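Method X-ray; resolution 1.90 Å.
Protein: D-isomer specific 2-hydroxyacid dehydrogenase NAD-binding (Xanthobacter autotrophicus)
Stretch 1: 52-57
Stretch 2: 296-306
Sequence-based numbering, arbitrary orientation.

Stretch 1, residues 52-57: VRYALV
Stretch 2 296-306: QIVENIRRIEA

The ring of Tyr-54, on the strand 52-57, forms the centre of the contact with the helix 296-306, and Ile-301 lies over one face of it. Ile-301 CG1 sits 4.0 Å from the centroid of the Tyr-54 ring and 11° off the ring normal, a CH-pi contact, while Ile-301 CG2 comes within 3.6 Å of Tyr-54 CZ. Tyr-54 holds this pose with chi1 at -29°, between wells, and chi2 at -75°; Ile-301, whose CA-to-CB bond points sideways, is m,t (-74°, 177°).

Toward the start of the helix the apolar seam continues with Leu-56 (t,p) and Ile-297 (m,t), whose CD2 and CD1 atoms, respectively, meet at 4.1 Å. At the edge of the tyrosine ring, Ile-304 (t,p) places its CG2 3.8 Å from Tyr-54 CE1; its CA-to-CB bond points toward the strand, but the end of the side chain leads away.

The backbones explain this spacing. The strand is extended, with phi/psi of -133/142 at Tyr-54 and -109/112 at Leu-56, although Arg-53 departs to -123/-13. Tyr-54 and Leu-56 therefore both point their CA-to-CB bonds toward the helix, with Ala-55 between them out of reach; at Arg-53 the alternation fails, and its CA-to-CB bond points toward the helix beside that of Tyr-54. The helix begins earlier in the chain and keeps phi near -65° and psi near -40° through Ile-304, with i+4 bonds such as Ile-301 N to Ile-297 O (2.9 Å) and Glu-305 N to Ile-301 O (3.0 Å). Its one-turn repeat brings Ile-297, Ile-301 and Glu-305 to the strand in succession. The axes approach to 10.1 Å and run at 145°, nearer antiparallel than parallel, so the register descends along the helix as the strand advances: Tyr-54 CA to Ile-301 CA is 7.5 Å, and Leu-56 CA to Ile-297 CA is 8.8 Å. The contact buries 305 Å² between the two stretches, both sides summed.

At the polar edge, Glu-305 (m,m, chi3 -147°) reaches Arg-53 (m,t,p, chi4 180°). Glu-305 OE2 lies 2.7 Å from Arg-53 NH2 in a salt bridge, but over one face of the guanidinium, well out of its plane; the attraction is one of charge, with no N-H pointing at the oxygen. Glu-305 OE1 is modelled 2.2 Å from Tyr-54 OH, too short for a hydrogen bond and best read as a clash. No hydrogen bond joins the stretches. Farther round the helix, clear of the strand, Glu-299 OE2 accepts Arg-303 NE at 2.7 Å and, weakly, Arg-302 NH1 at 3.0 Å, both within salt bridges.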

# COMPACT_ATOMS: atom_id res chain seq x y z
N VAL A 52 13.41 38.52 -15.98
CA VAL A 52 13.40 37.12 -15.56
C VAL A 52 14.79 36.54 -15.64
O VAL A 52 15.42 36.54 -16.71
CB VAL A 52 12.47 36.28 -16.46
CG1 VAL A 52 12.60 34.81 -16.13
CG2 VAL A 52 11.04 36.74 -16.28
N ARG A 53 15.29 36.05 -14.52
CA ARG A 53 16.66 35.57 -14.48
C ARG A 53 16.79 34.12 -14.03
O ARG A 53 17.84 33.50 -14.20
CB ARG A 53 17.48 36.49 -13.58
CG ARG A 53 17.58 37.89 -14.16
CD ARG A 53 18.18 38.85 -13.16
NE ARG A 53 19.63 38.77 -13.11
CZ ARG A 53 20.41 39.51 -12.32
NH1 ARG A 53 19.87 40.38 -11.47
NH2 ARG A 53 21.73 39.35 -12.35
N TYR A 54 15.71 33.56 -13.51
CA TYR A 54 15.71 32.18 -13.06
C TYR A 54 14.45 31.51 -13.61
O TYR A 54 13.40 32.15 -13.70
CB TYR A 54 15.76 32.14 -11.53
CG TYR A 54 16.50 33.33 -10.92
CD1 TYR A 54 17.89 33.44 -10.97
CD2 TYR A 54 15.79 34.38 -10.33
CE1 TYR A 54 18.55 34.53 -10.42
CE2 TYR A 54 16.43 35.49 -9.80
CZ TYR A 54 17.81 35.55 -9.85
OH TYR A 54 18.43 36.65 -9.33
N ALA A 55 14.59 30.24 -14.01
CA ALA A 55 13.46 29.43 -14.48
C ALA A 55 13.39 28.09 -13.73
O ALA A 55 14.36 27.33 -13.70
CB ALA A 55 13.58 29.20 -15.99
N LEU A 56 12.24 27.84 -13.10
CA LEU A 56 11.95 26.58 -12.44
C LEU A 56 10.90 25.88 -13.27
O LEU A 56 9.77 26.36 -13.39
CB LEU A 56 11.42 26.86 -11.02
CG LEU A 56 10.91 25.67 -10.20
CD1 LEU A 56 12.07 24.73 -9.97
CD2 LEU A 56 10.33 26.20 -8.89
N VAL A 57 11.26 24.77 -13.89
CA VAL A 57 10.43 24.21 -14.95
C VAL A 57 10.34 22.68 -14.98
O VAL A 57 11.26 21.96 -14.54
CB VAL A 57 10.94 24.63 -16.36
CG1 VAL A 57 10.99 26.13 -16.52
CG2 VAL A 57 12.31 24.03 -16.62
N GLN A 296 16.87 25.47 -1.14
CA GLN A 296 18.02 25.24 -2.04
C GLN A 296 17.90 26.05 -3.34
O GLN A 296 18.91 26.48 -3.90
CB GLN A 296 18.30 23.74 -2.31
CG GLN A 296 17.29 23.04 -3.22
CD GLN A 296 17.39 21.51 -3.25
OE1 GLN A 296 17.56 20.92 -4.31
NE2 GLN A 296 17.26 20.86 -2.09
N ILE A 297 16.67 26.32 -3.80
CA ILE A 297 16.47 27.20 -4.96
C ILE A 297 16.88 28.66 -4.61
O ILE A 297 17.66 29.31 -5.35
CB ILE A 297 15.01 27.14 -5.47
CG1 ILE A 297 14.68 25.71 -5.91
CG2 ILE A 297 14.80 28.15 -6.58
CD1 ILE A 297 13.20 25.43 -6.09
N VAL A 298 16.35 29.18 -3.50
CA VAL A 298 16.72 30.51 -3.01
C VAL A 298 18.24 30.66 -2.79
O VAL A 298 18.82 31.70 -3.16
CB VAL A 298 15.87 30.89 -1.76
CG1 VAL A 298 16.49 32.07 -1.00
CG2 VAL A 298 14.45 31.20 -2.22
N GLU A 299 18.88 29.64 -2.25
CA GLU A 299 20.35 29.64 -2.08
C GLU A 299 21.13 29.64 -3.42
O GLU A 299 22.20 30.20 -3.51
CB GLU A 299 20.78 28.48 -1.19
CG GLU A 299 22.27 28.22 -1.07
CD GLU A 299 23.06 29.36 -0.43
OE1 GLU A 299 22.46 30.28 0.19
OE2 GLU A 299 24.30 29.32 -0.55
N ASN A 300 20.60 28.98 -4.43
CA ASN A 300 21.25 28.97 -5.74
C ASN A 300 21.05 30.29 -6.47
O ASN A 300 21.92 30.74 -7.23
CB ASN A 300 20.79 27.77 -6.58
CG ASN A 300 21.65 26.53 -6.36
OD1 ASN A 300 22.78 26.61 -5.82
ND2 ASN A 300 21.13 25.38 -6.80
N ILE A 301 19.93 30.94 -6.21
CA ILE A 301 19.70 32.28 -6.73
C ILE A 301 20.78 33.20 -6.18
O ILE A 301 21.48 33.93 -6.94
CB ILE A 301 18.28 32.76 -6.37
CG1 ILE A 301 17.29 32.00 -7.27
CG2 ILE A 301 18.19 34.30 -6.51
CD1 ILE A 301 15.83 32.29 -7.03
N ARG A 302 20.97 33.16 -4.87
CA ARG A 302 22.01 34.02 -4.30
C ARG A 302 23.42 33.63 -4.78
O ARG A 302 24.22 34.52 -5.08
CB ARG A 302 21.91 34.12 -2.77
CG ARG A 302 22.28 32.89 -1.98
CD ARG A 302 22.96 33.31 -0.68
NE ARG A 302 24.23 33.97 -0.94
CZ ARG A 302 25.40 33.35 -1.11
NH1 ARG A 302 25.50 32.03 -1.06
NH2 ARG A 302 26.48 34.08 -1.34
N ARG A 303 23.72 32.34 -4.92
CA ARG A 303 25.04 31.95 -5.43
C ARG A 303 25.29 32.46 -6.85
O ARG A 303 26.36 33.00 -7.14
CB ARG A 303 25.26 30.45 -5.37
CG ARG A 303 25.49 29.95 -3.96
CD ARG A 303 25.19 28.47 -3.81
NE ARG A 303 25.62 27.94 -2.51
CZ ARG A 303 26.73 27.24 -2.30
NH1 ARG A 303 27.01 26.81 -1.08
NH2 ARG A 303 27.59 26.98 -3.29
N ILE A 304 24.31 32.29 -7.73
CA ILE A 304 24.44 32.74 -9.11
C ILE A 304 24.64 34.27 -9.12
O ILE A 304 25.46 34.79 -9.87
CB ILE A 304 23.26 32.24 -10.01
CG1 ILE A 304 23.65 32.22 -11.48
CG2 ILE A 304 22.03 33.10 -9.87
CD1 ILE A 304 24.49 31.03 -11.88
N GLU A 305 23.92 34.97 -8.24
CA GLU A 305 24.03 36.42 -8.13
C GLU A 305 25.31 36.93 -7.44
O GLU A 305 25.66 38.11 -7.56
CB GLU A 305 22.79 36.98 -7.42
CG GLU A 305 21.48 36.74 -8.17
CD GLU A 305 21.33 37.54 -9.46
OE1 GLU A 305 20.19 37.90 -9.80
OE2 GLU A 305 22.33 37.80 -10.17
N ALA A 306 26.03 36.05 -6.75
CA ALA A 306 27.34 36.39 -6.19
C ALA A 306 28.49 35.73 -6.95
O ALA A 306 29.65 35.85 -6.56
CB ALA A 306 27.39 36.02 -4.72